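Local coordinates for carboxylesterase (Est-2) (Archaeoglobus fulgidus, PDB 5FRD), which probably hydrolyses carboxylic esters as an alpha/beta-hydrolase esterase, and holds a coenzyme A molecule near its active site, at residues H28-D33 with L167-C172; V94-Y99 with L109-T114; A116-L121 with D173-L178. All coordinates share one frame; numbering follows the deposited sequence. Where two conformers were deposited one is given.

Interaction 1. Residues H28-D33 with L167-C172; sequences HSSGSD and LDLSLC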
loop_
_atom_site.group_PDB
_atom_site.type_symbol
_atom_site.label_atom_id
_atom_site.label_comp_id
_atom_site.label_asym_id
_atom_site.label_seq_id
_atom_site.Cartn_x
_atom_site.Cartn_y
_atom_site.Cartn_z
ATOM N N HIS A 28 -0.371 3.607 -1.677
ATOM C CA HIS A 28 -0.710 3.928 -0.289
ATOM C C HIS A 28 -1.973 3.261 0.222
ATOM O O HIS A 28 -2.741 2.653 -0.527
ATOM C CB HIS A 28 -0.835 5.442 -0.112
ATOM C CG HIS A 28 -1.956 6.052 -0.879
ATOM N ND1 HIS A 28 -3.269 5.990 -0.469
ATOM C CD2 HIS A 28 -1.960 6.731 -2.052
ATOM C CE1 HIS A 28 -4.031 6.620 -1.350
ATOM N NE2 HIS A 28 -3.267 7.040 -2.341
ATOM N N SER A 29 -2.218 3.436 1.526
ATOM C CA SER A 29 -3.342 2.868 2.240
ATOM C C SER A 29 -4.523 3.813 2.401
ATOM O O SER A 29 -4.523 4.951 1.910
ATOM C CB SER A 29 -2.818 2.362 3.608
ATOM O OG SER A 29 -2.213 3.403 4.300
ATOM N N SER A 30 -5.552 3.339 3.094
ATOM C CA SER A 30 -6.773 4.115 3.300
ATOM C C SER A 30 -6.528 5.424 4.044
ATOM O O SER A 30 -5.769 5.480 5.020
ATOM C CB SER A 30 -7.795 3.333 4.120
ATOM O OG SER A 30 -8.258 2.171 3.462
ATOM N N GLY A 31 -7.199 6.475 3.579
ATOM C CA GLY A 31 -7.077 7.793 4.187
ATOM C C GLY A 31 -5.706 8.436 4.079
ATOM O O GLY A 31 -5.427 9.422 4.778
ATOM N N SER A 32 -4.837 7.888 3.218
ATOM C CA SER A 32 -3.463 8.348 3.080
ATOM C C SER A 32 -3.220 8.894 1.680
ATOM O O SER A 32 -4.174 9.190 0.974
ATOM C CB SER A 32 -2.534 7.185 3.392
ATOM O OG SER A 32 -1.220 7.678 3.581
ATOM N N ASP A 33 -1.970 9.061 1.298
ATOM C CA ASP A 33 -1.606 9.564 -0.013
ATOM C C ASP A 33 -0.146 9.220 -0.291
ATOM O O ASP A 33 0.483 8.512 0.501
ATOM C CB ASP A 33 -1.928 11.058 -0.101
ATOM C CG ASP A 33 -1.199 11.876 0.869
ATOM O OD1 ASP A 33 -0.017 11.606 1.169
ATOM O OD2 ASP A 33 -1.871 12.819 1.367
ATOM N N LEU A 167 -14.906 5.560 3.118
ATOM C CA LEU A 167 -15.084 4.970 1.784
ATOM C C LEU A 167 -14.020 3.940 1.486
ATOM O O LEU A 167 -14.324 2.826 1.027
ATOM C CB LEU A 167 -15.074 6.027 0.691
ATOM C CG LEU A 167 -16.266 6.992 0.660
ATOM C CD1 LEU A 167 -16.020 8.053 -0.400
ATOM C CD2 LEU A 167 -17.579 6.266 0.392
ATOM N N ASP A 168 -12.772 4.271 1.769
ATOM C CA ASP A 168 -11.645 3.362 1.519
ATOM C C ASP A 168 -11.782 2.089 2.357
ATOM O O ASP A 168 -11.545 0.992 1.877
ATOM C CB ASP A 168 -10.310 4.032 1.910
ATOM C CG ASP A 168 -9.871 5.135 0.967
ATOM O OD1 ASP A 168 -10.398 5.271 -0.160
ATOM O OD2 ASP A 168 -8.933 5.921 1.374
ATOM N N LEU A 169 -12.093 2.223 3.643
ATOM C CA LEU A 169 -12.236 1.072 4.526
ATOM C C LEU A 169 -13.425 0.218 4.119
ATOM O O LEU A 169 -13.380 -0.999 4.298
ATOM C CB LEU A 169 -12.336 1.484 5.983
ATOM C CG LEU A 169 -11.042 2.041 6.578
ATOM C CD1 LEU A 169 -11.342 2.562 7.979
ATOM C CD2 LEU A 169 -9.947 1.003 6.646
ATOM N N SER A 170 -14.481 0.823 3.617
ATOM C CA SER A 170 -15.607 0.049 3.078
ATOM C C SER A 170 -15.180 -0.801 1.891
ATOM O O SER A 170 -15.651 -1.932 1.740
ATOM C CB SER A 170 -16.740 0.987 2.688
ATOM O OG SER A 170 -17.319 1.579 3.830
ATOM N N LEU A 171 -14.267 -0.294 1.057
ATOM C CA LEU A 171 -13.747 -1.092 -0.053
ATOM C C LEU A 171 -12.894 -2.226 0.477
ATOM O O LEU A 171 -12.980 -3.352 -0.024
ATOM C CB LEU A 171 -12.921 -0.254 -1.019
ATOM C CG LEU A 171 -13.621 0.876 -1.772
ATOM C CD1 LEU A 171 -12.669 1.537 -2.760
ATOM C CD2 LEU A 171 -14.885 0.428 -2.486
ATOM N N CYS A 172 -12.067 -1.980 1.475
ATOM C CA CYS A 172 -11.319 -3.052 2.144
ATOM C C CYS A 172 -12.232 -4.140 2.688
ATOM O O CYS A 172 -11.978 -5.363 2.529
ATOM C CB CYS A 172 -10.488 -2.522 3.315
ATOM S SG CYS A 172 -9.085 -1.487 2.858
#
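One hydrogen bond joins the loop after strand 24-27 to helix 162-173: the backbone N of G31 gives its hydrogen to D168 OD2 at 2.9 Å, almost straight at 173°. The carboxylate oxygen takes it on its anti lone pair, the one turned away from OD1. H54 NE2 is hydrogen-bonded to the same oxygen and is its strongest polar partner, so OD2 is gripped from two parts of the chain. G31 sits within a type II beta turn from S29 to S32, which presents its N-H to the helix. Inside the loop, S29 O accepts from both H28 ND1, at 2.9 Å, and S32 N, the donors arriving from opposite faces of the carbonyl plane. In related alpha/beta-hydrolases the loop after this strand commonly contributes to the oxyanion hole, and S29 touches S89, the probable nucleophile.

The rest is van der Waals contact centred on S30. Its OG, beside the backbone N (chi1 -64°), presses on D168 CB at 3.2 Å. The same oxygen lies 3.8 Å from both L169 CD2 and C172 SG. L90 of helix 90-101 touches S30, D168 and C172, and C172 also touches the bound coenzyme A.

A buried carboxylate oxygen held by a backbone N-H and a histidine nitrogen is likely to have its charge partly compensated, which would steady the ionised form.

Interaction 2. Residues V94-Y99 with L109-T114; sequences VAQKLY and LVLVGT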
loop_
_atom_site.group_PDB
_atom_site.type_symbol
_atom_site.label_atom_id
_atom_site.label_comp_id
_atom_site.label_asym_id
_atom_site.label_seq_id
_atom_site.Cartn_x
_atom_site.Cartn_y
_atom_site.Cartn_z
ATOM N N VAL A 94 -5.068 -3.336 -3.828
ATOM C CA VAL A 94 -4.955 -2.741 -5.165
ATOM C C VAL A 94 -3.823 -3.414 -5.924
ATOM O O VAL A 94 -4.009 -3.787 -7.089
ATOM C CB VAL A 94 -4.768 -1.213 -5.085
ATOM C CG1 VAL A 94 -4.470 -0.631 -6.461
ATOM C CG2 VAL A 94 -5.994 -0.562 -4.478
ATOM N N ALA A 95 -2.667 -3.630 -5.291
ATOM C CA ALA A 95 -1.561 -4.318 -5.935
ATOM C C ALA A 95 -1.919 -5.729 -6.391
ATOM O O ALA A 95 -1.509 -6.132 -7.483
ATOM C CB ALA A 95 -0.348 -4.359 -5.007
ATOM N N GLN A 96 -2.630 -6.482 -5.559
ATOM C CA GLN A 96 -3.020 -7.831 -5.926
ATOM C C GLN A 96 -3.955 -7.793 -7.138
ATOM O O GLN A 96 -3.733 -8.572 -8.087
ATOM C CB GLN A 96 -3.707 -8.525 -4.758
ATOM C CG GLN A 96 -2.768 -8.849 -3.618
ATOM C CD GLN A 96 -3.517 -9.290 -2.396
ATOM O OE1 GLN A 96 -3.985 -10.423 -2.329
ATOM N NE2 GLN A 96 -3.690 -8.394 -1.434
ATOM N N LYS A 97 -4.957 -6.913 -7.143
ATOM C CA LYS A 97 -5.860 -6.793 -8.282
ATOM C C LYS A 97 -5.132 -6.303 -9.525
ATOM O O LYS A 97 -5.430 -6.758 -10.656
ATOM C CB LYS A 97 -7.078 -5.948 -7.963
ATOM C CG LYS A 97 -7.993 -6.541 -6.914
ATOM C CD LYS A 97 -8.740 -7.794 -7.352
ATOM C CE LYS A 97 -10.065 -7.934 -6.622
ATOM N NZ LYS A 97 -10.986 -8.799 -7.404
ATOM N N LEU A 98 -4.168 -5.405 -9.363
ATOM C CA LEU A 98 -3.351 -4.943 -10.463
ATOM C C LEU A 98 -2.587 -6.105 -11.102
ATOM O O LEU A 98 -2.539 -6.226 -12.338
ATOM C CB LEU A 98 -2.408 -3.832 -9.988
ATOM C CG LEU A 98 -1.481 -3.171 -10.994
ATOM C CD1 LEU A 98 -1.047 -1.789 -10.503
ATOM C CD2 LEU A 98 -0.257 -4.009 -11.286
ATOM N N TYR A 99 -1.964 -6.944 -10.280
ATOM C CA TYR A 99 -1.239 -8.103 -10.778
ATOM C C TYR A 99 -2.182 -9.041 -11.519
ATOM O O TYR A 99 -1.832 -9.544 -12.590
ATOM C CB TYR A 99 -0.496 -8.838 -9.647
ATOM C CG TYR A 99 0.129 -10.117 -10.157
ATOM C CD1 TYR A 99 1.261 -10.082 -10.933
ATOM C CD2 TYR A 99 -0.469 -11.331 -9.922
ATOM C CE1 TYR A 99 1.818 -11.242 -11.459
ATOM C CE2 TYR A 99 0.075 -12.495 -10.427
ATOM C CZ TYR A 99 1.225 -12.438 -11.164
ATOM O OH TYR A 99 1.747 -13.633 -11.650
ATOM N N LEU A 109 6.187 -8.146 -6.625
ATOM C CA LEU A 109 5.191 -7.599 -5.712
ATOM C C LEU A 109 5.804 -7.445 -4.338
ATOM O O LEU A 109 6.531 -8.339 -3.901
ATOM C CB LEU A 109 3.992 -8.514 -5.615
ATOM C CG LEU A 109 2.983 -8.499 -6.746
ATOM C CD1 LEU A 109 1.918 -9.559 -6.520
ATOM C CD2 LEU A 109 2.273 -7.153 -6.814
ATOM N N VAL A 110 5.505 -6.355 -3.653
ATOM C CA VAL A 110 5.904 -6.144 -2.271
ATOM C C VAL A 110 4.613 -5.851 -1.546
ATOM O O VAL A 110 3.966 -4.839 -1.775
ATOM C CB VAL A 110 6.943 -5.067 -2.122
ATOM C CG1 VAL A 110 7.296 -4.907 -0.638
ATOM C CG2 VAL A 110 8.166 -5.341 -2.966
ATOM N N LEU A 111 4.187 -6.774 -0.693
ATOM C CA LEU A 111 2.931 -6.723 0.017
ATOM C C LEU A 111 3.257 -6.342 1.453
ATOM O O LEU A 111 3.902 -7.107 2.175
ATOM C CB LEU A 111 2.231 -8.071 -0.037
ATOM C CG LEU A 111 1.898 -8.536 -1.451
ATOM C CD1 LEU A 111 1.350 -9.954 -1.382
ATOM C CD2 LEU A 111 0.908 -7.591 -2.139
ATOM N N VAL A 112 2.841 -5.158 1.852
ATOM C CA VAL A 112 3.200 -4.566 3.125
ATOM C C VAL A 112 1.939 -4.356 3.952
ATOM O O VAL A 112 1.025 -3.646 3.532
ATOM C CB VAL A 112 3.886 -3.191 2.937
ATOM C CG1 VAL A 112 4.389 -2.696 4.281
ATOM C CG2 VAL A 112 5.031 -3.255 1.917
ATOM N N GLY A 113 1.874 -4.936 5.157
ATOM C CA GLY A 113 0.740 -4.683 6.028
ATOM C C GLY A 113 -0.593 -4.830 5.293
ATOM O O GLY A 113 -1.418 -3.896 5.242
ATOM N N THR A 114 -0.817 -5.988 4.686
ATOM C CA THR A 114 -1.990 -6.202 3.880
ATOM C C THR A 114 -2.496 -7.616 4.048
ATOM O O THR A 114 -2.165 -8.270 5.029
ATOM C CB THR A 114 -1.682 -5.763 2.422
ATOM O OG1 THR A 114 -2.886 -5.750 1.637
ATOM C CG2 THR A 114 -0.664 -6.634 1.761
#
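L109 reaches from the strand to helix 94-99 with both of its methyls, and it has more surface buried here than any other residue of the pair of segments. CD1 lies 4.0 Å from Y99 CB and nearly as close to Y99 CG, the two side chains crossing at about a right angle. CD2 turns to the preceding turn of the helix, where it meets A95 O at 4.0 Å and A95 CB at 4.2 Å. That carbonyl is already engaged as the acceptor for Y99 N within the helix. The fork of L109 thus straddles one turn of helix, between A95 and Y99. The tyrosine's polar end is occupied elsewhere, its OH bonded to G189 N.

Helix 90-101 is the connection of a beta-alpha-beta unit, between the parallel strands 83-88 and 106-112 of the central alpha/beta-hydrolase sheet. The short segments run nearly antiparallel, at 155°, with their axes 9.4 Å apart at closest approach. A95 also touches V85 on strand 83-88, so its small methyl sits over two neighbouring strands. V110, by contrast, points away, to the other face of the sheet.

Q96 is the second large contributor. Its CG lies beside the backbone N (chi1 -70°) and packs 4.2 Å from L111 CD2, again with the side chains crossing at about a right angle. Beyond CG the chain runs on extended, past T114 in the opposite sense. Q96 NE2 stands 4.1 Å from T114 OG1, and each has its own partners: NE2 donates to G92 O and G115 O, Q96 OE1 is bonded to Y181 OH, and T114 OG1 to S89 O.

Interaction 3. Residues A116-L121 with D173-L178; sequences ARLRVL and DRFDLL. With COA (coenzyme A), chain C.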
loop_
_atom_site.group_PDB
_atom_site.type_symbol
_atom_site.label_atom_id
_atom_site.label_comp_id
_atom_site.label_asym_id
_atom_site.label_seq_id
_atom_site.Cartn_x
_atom_site.Cartn_y
_atom_site.Cartn_z
ATOM N N ALA A 116 -5.104 -11.027 2.028
ATOM C CA ALA A 116 -5.987 -11.560 0.981
ATOM C C ALA A 116 -7.459 -11.271 1.216
ATOM O O ALA A 116 -8.275 -11.399 0.318
ATOM C CB ALA A 116 -5.770 -13.057 0.853
ATOM N N ARG A 117 -7.789 -10.828 2.415
ATOM C CA ARG A 117 -9.114 -10.422 2.832
ATOM C C ARG A 117 -8.907 -9.356 3.904
ATOM O O ARG A 117 -8.035 -9.532 4.792
ATOM C CB ARG A 117 -9.885 -11.606 3.419
ATOM C CG ARG A 117 -11.332 -11.286 3.768
ATOM C CD ARG A 117 -11.984 -12.429 4.533
ATOM N NE ARG A 117 -12.304 -13.539 3.635
ATOM C CZ ARG A 117 -12.869 -14.679 4.022
ATOM N NH1 ARG A 117 -13.142 -14.907 5.302
ATOM N NH2 ARG A 117 -13.118 -15.614 3.108
ATOM N N LEU A 118 -9.672 -8.264 3.814
ATOM C CA LEU A 118 -9.428 -7.096 4.675
ATOM C C LEU A 118 -10.681 -6.609 5.374
ATOM O O LEU A 118 -10.995 -5.410 5.404
ATOM C CB LEU A 118 -8.753 -5.988 3.856
ATOM C CG LEU A 118 -7.329 -6.285 3.370
ATOM C CD1 LEU A 118 -6.862 -5.173 2.442
ATOM C CD2 LEU A 118 -6.350 -6.432 4.535
ATOM N N ARG A 119 -11.376 -7.536 6.023
ATOM C CA ARG A 119 -12.479 -7.146 6.868
ATOM C C ARG A 119 -12.029 -6.102 7.904
ATOM O O ARG A 119 -10.932 -6.191 8.459
ATOM C CB ARG A 119 -13.051 -8.366 7.593
ATOM C CG ARG A 119 -13.837 -9.316 6.690
ATOM C CD ARG A 119 -15.186 -8.763 6.215
ATOM N NE ARG A 119 -15.921 -8.098 7.276
ATOM C CZ ARG A 119 -16.491 -8.705 8.318
ATOM N NH1 ARG A 119 -16.478 -10.026 8.429
ATOM N NH2 ARG A 119 -17.078 -7.962 9.263
ATOM N N VAL A 120 -12.907 -5.142 8.157
ATOM C CA VAL A 120 -12.648 -4.073 9.098
ATOM C C VAL A 120 -13.532 -4.218 10.355
ATOM O O VAL A 120 -14.741 -4.432 10.248
ATOM C CB VAL A 120 -12.888 -2.711 8.437
ATOM C CG1 VAL A 120 -12.596 -1.576 9.412
ATOM C CG2 VAL A 120 -12.052 -2.576 7.163
ATOM N N LEU A 121 -12.912 -4.063 11.505
ATOM C CA LEU A 121 -13.643 -4.103 12.780
ATOM C C LEU A 121 -14.843 -3.193 12.707
ATOM O O LEU A 121 -14.692 -2.012 12.419
ATOM C CB LEU A 121 -12.780 -3.594 13.913
ATOM C CG LEU A 121 -11.739 -4.496 14.542
ATOM C CD1 LEU A 121 -10.850 -3.674 15.461
ATOM C CD2 LEU A 121 -12.407 -5.651 15.276
ATOM N N ASP A 173 -13.310 -3.703 3.318
ATOM C CA ASP A 173 -14.215 -4.637 3.984
ATOM C C ASP A 173 -14.857 -5.608 2.995
ATOM O O ASP A 173 -15.239 -6.708 3.405
ATOM C CB ASP A 173 -15.271 -3.857 4.738
ATOM C CG ASP A 173 -15.976 -4.689 5.769
ATOM O OD1 ASP A 173 -15.355 -5.351 6.613
ATOM O OD2 ASP A 173 -17.205 -4.618 5.780
ATOM N N ARG A 174 -14.980 -5.198 1.742
ATOM C CA ARG A 174 -15.565 -6.034 0.684
ATOM C C ARG A 174 -14.518 -6.799 -0.122
ATOM O O ARG A 174 -14.866 -7.599 -0.996
ATOM C CB ARG A 174 -16.437 -5.180 -0.242
ATOM C CG ARG A 174 -17.671 -4.617 0.452
ATOM C CD ARG A 174 -18.710 -4.086 -0.532
ATOM N NE ARG A 174 -18.280 -2.885 -1.258
ATOM C CZ ARG A 174 -18.501 -1.617 -0.888
ATOM N NH1 ARG A 174 -19.159 -1.314 0.234
ATOM N NH2 ARG A 174 -18.056 -0.624 -1.660
ATOM N N PHE A 175 -13.233 -6.586 0.171
ATOM C CA PHE A 175 -12.176 -7.225 -0.566
ATOM C C PHE A 175 -11.911 -8.633 -0.024
ATOM O O PHE A 175 -11.649 -8.817 1.163
ATOM C CB PHE A 175 -10.896 -6.366 -0.464
ATOM C CG PHE A 175 -9.695 -7.002 -1.090
ATOM C CD1 PHE A 175 -9.534 -7.012 -2.469
ATOM C CD2 PHE A 175 -8.726 -7.595 -0.294
ATOM C CE1 PHE A 175 -8.441 -7.607 -3.030
ATOM C CE2 PHE A 175 -7.623 -8.186 -0.861
ATOM C CZ PHE A 175 -7.481 -8.186 -2.222
ATOM N N ASP A 176 -11.955 -9.624 -0.912
ATOM C CA ASP A 176 -11.808 -11.021 -0.503
ATOM C C ASP A 176 -11.315 -11.886 -1.656
ATOM O O ASP A 176 -12.087 -12.219 -2.571
ATOM C CB ASP A 176 -13.151 -11.554 0.024
ATOM C CG ASP A 176 -13.062 -12.988 0.509
ATOM O OD1 ASP A 176 -11.954 -13.460 0.851
ATOM O OD2 ASP A 176 -14.107 -13.663 0.520
ATOM N N LEU A 177 -10.039 -12.265 -1.584
ATOM C CA LEU A 177 -9.434 -13.224 -2.480
ATOM C C LEU A 177 -9.017 -14.499 -1.727
ATOM O O LEU A 177 -8.304 -15.325 -2.291
ATOM C CB LEU A 177 -8.206 -12.606 -3.129
ATOM C CG LEU A 177 -8.411 -11.428 -4.071
ATOM C CD1 LEU A 177 -7.086 -10.905 -4.586
ATOM C CD2 LEU A 177 -9.308 -11.797 -5.250
ATOM N N LEU A 178 -9.454 -14.673 -0.491
ATOM C CA LEU A 178 -8.849 -15.684 0.392
ATOM C C LEU A 178 -9.004 -17.113 -0.189
ATOM O O LEU A 178 -8.027 -17.848 -0.287
ATOM C CB LEU A 178 -9.459 -15.572 1.788
ATOM C CG LEU A 178 -8.828 -16.358 2.926
ATOM C CD1 LEU A 178 -7.474 -15.775 3.264
ATOM C CD2 LEU A 178 -9.741 -16.330 4.155
HETATM N N1A COA C . -5.357 -13.921 5.801
HETATM C C2A COA C . -5.482 -15.123 6.382
HETATM N N3A COA C . -6.592 -15.474 7.043
HETATM C C4A COA C . -7.642 -14.628 7.130
HETATM C C5A COA C . -7.589 -13.313 6.527
HETATM C C6A COA C . -6.361 -12.993 5.819
HETATM N N6A COA C . -6.228 -11.783 5.236
HETATM N N7A COA C . -8.738 -12.665 6.777
HETATM C C8A COA C . -9.492 -13.536 7.471
HETATM N N9A COA C . -8.827 -14.692 7.678
HETATM C C1B COA C . -9.349 -15.843 8.440
HETATM C C2B COA C . -9.379 -15.461 9.892
HETATM O O2B COA C . -8.101 -15.692 10.482
HETATM C C3B COA C . -10.518 -16.323 10.409
HETATM O O3B COA C . -10.018 -17.629 10.687
HETATM P P3B COA C . -10.427 -18.447 12.021
HETATM O O7A COA C . -11.917 -18.628 11.823
HETATM O O8A COA C . -10.017 -17.528 13.154
HETATM O O9A COA C . -9.593 -19.707 11.929
HETATM C C4B COA C . -11.483 -16.381 9.240
HETATM O O4B COA C . -10.688 -16.104 8.070
HETATM C C5B COA C . -12.639 -15.397 9.325
HETATM O O5B COA C . -12.116 -14.065 9.446
HETATM P P1A COA C . -12.879 -12.806 8.805
HETATM O O1A COA C . -13.323 -13.096 7.432
HETATM O O2A COA C . -11.917 -11.633 8.998
HETATM O O3A COA C . -14.229 -12.557 9.642
HETATM P P2A COA C . -14.452 -12.441 11.231
HETATM O O4A COA C . -15.908 -12.073 11.298
HETATM O O5A COA C . -13.865 -13.632 11.924
HETATM O O6A COA C . -13.547 -11.208 11.762
HETATM C CBP COA C . -12.791 -8.988 12.083
HETATM C CCP COA C . -13.807 -9.867 11.366
HETATM C CDP COA C . -13.001 -7.548 11.620
HETATM C CEP COA C . -13.039 -9.097 13.601
HETATM C CAP COA C . -11.364 -9.468 11.717
HETATM O OAP COA C . -11.203 -9.511 10.276
HETATM C C9P COA C . -10.287 -8.598 12.327
HETATM O O9P COA C . -10.104 -8.599 13.526
HETATM N N8P COA C . -9.543 -7.868 11.475
HETATM C C7P COA C . -8.361 -7.102 11.878
HETATM C C6P COA C . -8.656 -5.654 12.257
HETATM C C5P COA C . -9.035 -4.690 11.150
HETATM O O5P COA C . -10.029 -3.962 11.266
HETATM N N4P COA C . -8.218 -4.621 10.096
HETATM C C3P COA C . -8.399 -3.664 9.029
HETATM C C2P COA C . -7.952 -4.272 7.720
HETATM S S1P COA C . -8.041 -3.006 6.435
HETATM O O HOH W 1 -17.162 -4.804 9.008
#
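R117 and D176 form a salt bridge between side chains lying side by side: NE donates to OD1 at 2.8 Å and 169°. The oxygen lies in the guanidinium plane, but the arginine meets it from well above the carboxylate plane. From the opposite face L178 N also donates to OD1, closing an Asx turn, so one oxygen is held from two sides. At the other edge of the guanidinium, R117 NH1 binds the phosphate oxygen O1A of coenzyme A at 2.8 Å. An alanine at R117 would probably leave that phosphate oxygen without this donor and D176 without its positive mate.

The second salt bridge is R119 NE to D173 OD1, 2.9 Å, reached because the arginine chain folds back at chi2 (-71°) and chi3. OD1 also accepts V120 N at 2.9 Å, from the other face of the carboxylate, and water 1 links it to R119 NH2 and V120 O.

The backbones meet too: L177 N donates to A116 O at 2.7 Å, R117 and D176 make a single beta bridge, and the bond from L118 N to F175 O is weak. In this alpha/beta-hydrolase fold, residues 116-121, which follow strand 106-112, line the coenzyme A pocket, and 173-178 backs them, adding L178 to the lining. R117 O accepts from the adenine N6A, and L121 N donates to O5P in the pantetheine arm.

Packing fills in around these bonds. L178 CD2 sits over the centre of the R117 guanidinium, 3.5 Å from CZ, while its CD1 touches both A116 CB and the adenine. L118 lies alongside F175, whose ring passes on to A93 and Q96 of helix 90-101.

From the N terminus, the chain leaves strand 24-27 through the loop of interaction 1, which closes only after more than 130 residues, at helix 162-173. Interaction 2 falls wholly within that span, a short closure between helix 90-101 and its following strand. Just past it, residues 116-121 open interaction 3, whose partner 173-178 comes directly after residues 167-172; the loops of interactions 1 and 3 therefore cross. They touch where C172 O meets L118 CB, whereas Q96 packs on F175 and L177 between interactions 2 and 3. Together the sheet core, the helical segment inserted after strand 106-112 and the coenzyme A pocket are tied to one another.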